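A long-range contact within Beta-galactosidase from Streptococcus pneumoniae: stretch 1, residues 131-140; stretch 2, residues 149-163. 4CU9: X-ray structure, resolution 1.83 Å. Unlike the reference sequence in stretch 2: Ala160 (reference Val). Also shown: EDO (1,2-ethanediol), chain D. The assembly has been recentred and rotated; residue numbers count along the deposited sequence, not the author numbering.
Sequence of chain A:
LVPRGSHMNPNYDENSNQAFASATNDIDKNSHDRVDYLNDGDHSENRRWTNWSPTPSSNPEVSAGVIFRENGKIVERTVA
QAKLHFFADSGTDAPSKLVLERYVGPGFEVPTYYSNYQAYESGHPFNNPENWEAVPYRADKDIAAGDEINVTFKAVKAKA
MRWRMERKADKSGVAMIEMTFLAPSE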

# COMPACT_ATOMS: atom_id res chain seq x y z
N ASN A 131 14.60 6.39 -1.63
CA ASN A 131 14.30 6.22 -0.20
C ASN A 131 13.59 4.92 0.13
O ASN A 131 13.12 4.73 1.26
CB ASN A 131 13.47 7.40 0.28
CG ASN A 131 14.28 8.69 0.35
OD1 ASN A 131 15.50 8.65 0.46
ND2 ASN A 131 13.60 9.85 0.28
N TRP A 132 13.57 3.99 -0.84
CA TRP A 132 12.87 2.72 -0.68
C TRP A 132 13.84 1.62 -1.16
O TRP A 132 14.42 1.74 -2.26
CB TRP A 132 11.58 2.70 -1.48
CG TRP A 132 10.57 3.71 -0.99
CD1 TRP A 132 10.34 4.93 -1.50
CD2 TRP A 132 9.67 3.57 0.11
NE1 TRP A 132 9.34 5.59 -0.81
CE2 TRP A 132 8.93 4.78 0.21
CE3 TRP A 132 9.41 2.54 1.02
CZ2 TRP A 132 7.96 4.95 1.16
CZ3 TRP A 132 8.47 2.73 1.96
CH2 TRP A 132 7.75 3.91 2.04
N GLU A 133 13.95 0.58 -0.36
CA GLU A 133 14.82 -0.58 -0.66
C GLU A 133 13.97 -1.84 -0.82
O GLU A 133 13.18 -2.20 0.08
CB GLU A 133 15.85 -0.73 0.47
CG GLU A 133 16.76 -1.95 0.38
CD GLU A 133 17.94 -1.78 -0.54
OE1 GLU A 133 17.94 -0.83 -1.38
OE2 GLU A 133 18.88 -2.61 -0.42
N ALA A 134 14.18 -2.55 -1.94
CA ALA A 134 13.48 -3.79 -2.23
C ALA A 134 13.79 -4.89 -1.21
O ALA A 134 14.94 -5.05 -0.75
CB ALA A 134 13.81 -4.29 -3.64
N VAL A 135 12.75 -5.66 -0.90
CA VAL A 135 12.86 -6.76 0.06
C VAL A 135 12.41 -8.04 -0.66
O VAL A 135 11.27 -8.13 -1.11
CB VAL A 135 12.04 -6.46 1.34
CG1 VAL A 135 11.97 -7.65 2.28
CG2 VAL A 135 12.60 -5.24 2.07
N PRO A 136 13.33 -9.04 -0.82
CA PRO A 136 12.86 -10.27 -1.46
C PRO A 136 11.84 -10.98 -0.58
O PRO A 136 11.94 -10.94 0.64
CB PRO A 136 14.16 -11.11 -1.63
CG PRO A 136 15.29 -10.18 -1.38
CD PRO A 136 14.76 -9.12 -0.45
N TYR A 137 10.85 -11.63 -1.17
CA TYR A 137 9.77 -12.21 -0.39
C TYR A 137 9.28 -13.52 -1.05
O TYR A 137 9.60 -13.80 -2.23
CB TYR A 137 8.62 -11.16 -0.23
CG TYR A 137 7.88 -10.86 -1.50
CD1 TYR A 137 6.81 -11.63 -1.89
CD2 TYR A 137 8.29 -9.84 -2.35
CE1 TYR A 137 6.14 -11.38 -3.07
CE2 TYR A 137 7.64 -9.59 -3.54
CZ TYR A 137 6.56 -10.36 -3.90
OH TYR A 137 5.92 -10.11 -5.07
N ARG A 138 8.54 -14.31 -0.28
CA ARG A 138 7.81 -15.45 -0.81
C ARG A 138 6.32 -15.30 -0.50
O ARG A 138 5.99 -14.98 0.63
CB ARG A 138 8.34 -16.73 -0.18
CG ARG A 138 9.81 -17.00 -0.45
CD ARG A 138 10.09 -17.27 -1.94
NE ARG A 138 11.50 -17.59 -2.15
CZ ARG A 138 12.13 -17.57 -3.32
NH1 ARG A 138 11.49 -17.25 -4.44
NH2 ARG A 138 13.43 -17.89 -3.37
N ALA A 139 5.45 -15.51 -1.48
CA ALA A 139 3.99 -15.50 -1.26
C ALA A 139 3.47 -16.97 -1.29
O ALA A 139 4.03 -17.82 -2.01
CB ALA A 139 3.29 -14.65 -2.29
N ASP A 140 2.43 -17.23 -0.52
CA ASP A 140 1.85 -18.59 -0.40
C ASP A 140 0.92 -18.97 -1.57
O ASP A 140 0.61 -20.14 -1.75
CB ASP A 140 1.14 -18.79 0.95
CG ASP A 140 -0.15 -17.96 1.12
OD1 ASP A 140 -0.42 -17.03 0.34
OD2 ASP A 140 -0.91 -18.23 2.09
N ILE A 149 -3.56 -13.28 0.74
CA ILE A 149 -2.27 -13.81 0.37
C ILE A 149 -1.31 -13.58 1.53
O ILE A 149 -1.28 -12.48 2.09
CB ILE A 149 -1.69 -13.11 -0.88
CG1 ILE A 149 -2.58 -13.36 -2.11
CG2 ILE A 149 -0.28 -13.59 -1.15
CD1 ILE A 149 -2.46 -12.29 -3.17
N ASN A 150 -0.54 -14.61 1.89
CA ASN A 150 0.39 -14.50 2.98
C ASN A 150 1.80 -14.48 2.40
O ASN A 150 2.10 -15.23 1.47
CB ASN A 150 0.23 -15.62 4.01
CG ASN A 150 -1.15 -15.64 4.66
OD1 ASN A 150 -1.42 -14.90 5.61
ND2 ASN A 150 -2.04 -16.49 4.14
N VAL A 151 2.63 -13.60 2.95
CA VAL A 151 3.98 -13.35 2.46
C VAL A 151 4.97 -13.42 3.60
O VAL A 151 4.69 -12.96 4.69
CB VAL A 151 4.04 -11.92 1.84
CG1 VAL A 151 5.47 -11.43 1.65
CG2 VAL A 151 3.23 -11.80 0.56
N THR A 152 6.15 -14.02 3.34
CA THR A 152 7.25 -14.00 4.28
C THR A 152 8.48 -13.37 3.65
O THR A 152 8.69 -13.36 2.43
CB THR A 152 7.64 -15.42 4.74
OG1 THR A 152 7.84 -16.24 3.59
CG2 THR A 152 6.56 -16.03 5.53
N PHE A 153 9.31 -12.82 4.52
CA PHE A 153 10.58 -12.29 4.13
C PHE A 153 11.55 -12.33 5.30
O PHE A 153 11.15 -12.54 6.43
CB PHE A 153 10.44 -10.88 3.52
CG PHE A 153 9.49 -9.96 4.27
CD1 PHE A 153 8.13 -10.05 4.08
CD2 PHE A 153 9.98 -9.03 5.17
CE1 PHE A 153 7.26 -9.20 4.76
CE2 PHE A 153 9.13 -8.17 5.85
CZ PHE A 153 7.77 -8.27 5.66
N LYS A 154 12.83 -12.14 5.02
CA LYS A 154 13.81 -12.01 6.09
C LYS A 154 13.50 -10.72 6.89
O LYS A 154 13.16 -9.68 6.32
CB LYS A 154 15.23 -12.02 5.53
CG LYS A 154 16.31 -11.78 6.57
CD LYS A 154 17.69 -12.11 6.03
CE LYS A 154 18.73 -11.86 7.12
NZ LYS A 154 19.98 -12.62 6.90
N ALA A 155 13.58 -10.83 8.22
CA ALA A 155 13.21 -9.75 9.10
C ALA A 155 13.99 -8.46 8.81
O ALA A 155 15.20 -8.49 8.61
CB ALA A 155 13.39 -10.17 10.54
N VAL A 156 13.28 -7.35 8.75
CA VAL A 156 13.86 -6.04 8.57
C VAL A 156 13.24 -5.09 9.59
O VAL A 156 12.12 -5.31 10.09
CB VAL A 156 13.62 -5.47 7.14
CG1 VAL A 156 14.31 -6.33 6.07
CG2 VAL A 156 12.15 -5.38 6.82
N LYS A 157 13.99 -4.05 9.90
CA LYS A 157 13.53 -2.95 10.73
C LYS A 157 13.12 -1.79 9.84
O LYS A 157 13.84 -1.45 8.90
CB LYS A 157 14.65 -2.53 11.66
CG LYS A 157 14.94 -3.57 12.74
CD LYS A 157 16.05 -3.10 13.70
N ALA A 158 11.96 -1.19 10.13
CA ALA A 158 11.46 -0.10 9.33
C ALA A 158 10.38 0.70 10.05
O ALA A 158 9.65 0.19 10.93
CB ALA A 158 10.89 -0.63 8.02
N LYS A 159 10.30 1.95 9.67
CA LYS A 159 9.25 2.86 10.13
C LYS A 159 8.07 2.89 9.16
O LYS A 159 6.99 3.39 9.49
CB LYS A 159 9.84 4.25 10.27
CG LYS A 159 10.78 4.33 11.46
CD LYS A 159 11.51 5.64 11.64
CE LYS A 159 12.51 5.45 12.79
NZ LYS A 159 13.23 6.66 13.28
N ALA A 160 8.30 2.36 7.96
CA ALA A 160 7.26 2.29 6.92
C ALA A 160 7.62 1.20 5.94
O ALA A 160 8.81 1.00 5.65
CB ALA A 160 7.13 3.61 6.17
N MET A 161 6.61 0.48 5.47
CA MET A 161 6.77 -0.56 4.44
C MET A 161 5.76 -0.24 3.36
O MET A 161 4.76 0.41 3.64
CB MET A 161 6.48 -1.95 5.01
CG MET A 161 7.45 -2.36 6.10
SD MET A 161 9.11 -2.80 5.59
CE MET A 161 8.83 -4.18 4.52
N ARG A 162 6.07 -0.61 2.13
CA ARG A 162 5.13 -0.48 1.04
C ARG A 162 5.26 -1.60 0.03
O ARG A 162 6.27 -2.32 -0.04
CB ARG A 162 5.26 0.90 0.34
CG ARG A 162 6.43 1.01 -0.60
CD ARG A 162 6.53 2.38 -1.20
NE ARG A 162 7.51 2.39 -2.26
CZ ARG A 162 7.72 3.41 -3.07
NH1 ARG A 162 7.01 4.54 -2.94
NH2 ARG A 162 8.66 3.30 -4.01
N TRP A 163 4.23 -1.67 -0.80
CA TRP A 163 4.25 -2.50 -1.99
C TRP A 163 4.21 -1.55 -3.18
O TRP A 163 3.27 -0.69 -3.30
CB TRP A 163 3.06 -3.46 -2.03
CG TRP A 163 3.11 -4.53 -1.02
CD1 TRP A 163 2.58 -4.50 0.21
CD2 TRP A 163 3.81 -5.76 -1.13
NE1 TRP A 163 2.86 -5.66 0.88
CE2 TRP A 163 3.63 -6.45 0.08
CE3 TRP A 163 4.57 -6.35 -2.12
CZ2 TRP A 163 4.14 -7.73 0.29
CZ3 TRP A 163 5.10 -7.65 -1.90
CH2 TRP A 163 4.86 -8.30 -0.70
C1 EDO D . 7.14 7.08 -5.73
O1 EDO D . 6.07 6.37 -5.06
C2 EDO D . 8.55 6.78 -5.22
O2 EDO D . 9.00 5.52 -5.73
O HOH W 1 13.80 -11.17 2.34

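The strongest polar contacts cluster at Asp140 and Asn150. Asp140 N donates to Asn150 O at 2.8 Å. The carboxylate answers with both oxygens: Asn150 N donates to Asp140 OD1 at 2.9 Å, and Asn150 ND2 to Asp140 OD2, also at 2.9 Å. With chi1 near 69° (p), Asp140 brings its carboxylate to the backbone and side-chain amides of Asn150 at once. An aspartate suits this place because it offers two acceptors to two donors.

Next comes a short antiparallel ladder. Arg138 N donates to Thr152 O, and Thr152 N to Arg138 O, each at 2.9 Å. Ala139 and Val151 form the adjoining non-hydrogen-bonded pair, their CA atoms 4.3 Å apart. Arg138 and Thr152 point their side chains to one face of the sheet, Ala139 and Val151 to the other. One water links Pro136 and Lys154, donating to Pro136 O and accepting from Lys154 N.

At the far end, the guanidinium of Arg162 lies flat on buried Trp132, with planes at 2° and centres 3.4 Å apart. This is a cation-pi contact: Arg162 CZ sits over the five-membered ring, and the CD methylene covers the six-membered ring. Stacking uses the face of the guanidinium and leaves its edge available for hydrogen bonds; Arg162 NH2 donates to O2 of the bound ethanediol at 2.8 Å.

Apolar packing fills the rest. Trp163 turns its edge to the face of Tyr137, planes at 85°, with Tyr137 CE2 3.6 Å from Trp163 CZ3. Tyr137 CB also meets Val151 CG1 at 3.7 Å. Val135 CG1 packs on Phe153 CD2 at 3.8 Å. The small Ala139 fits beside its branched neighbours, its CB 3.9 Å from Ile149 CG2 and 4.0 Å from Val151 CG2. Together the stretches bury 757 Å², both sides summed.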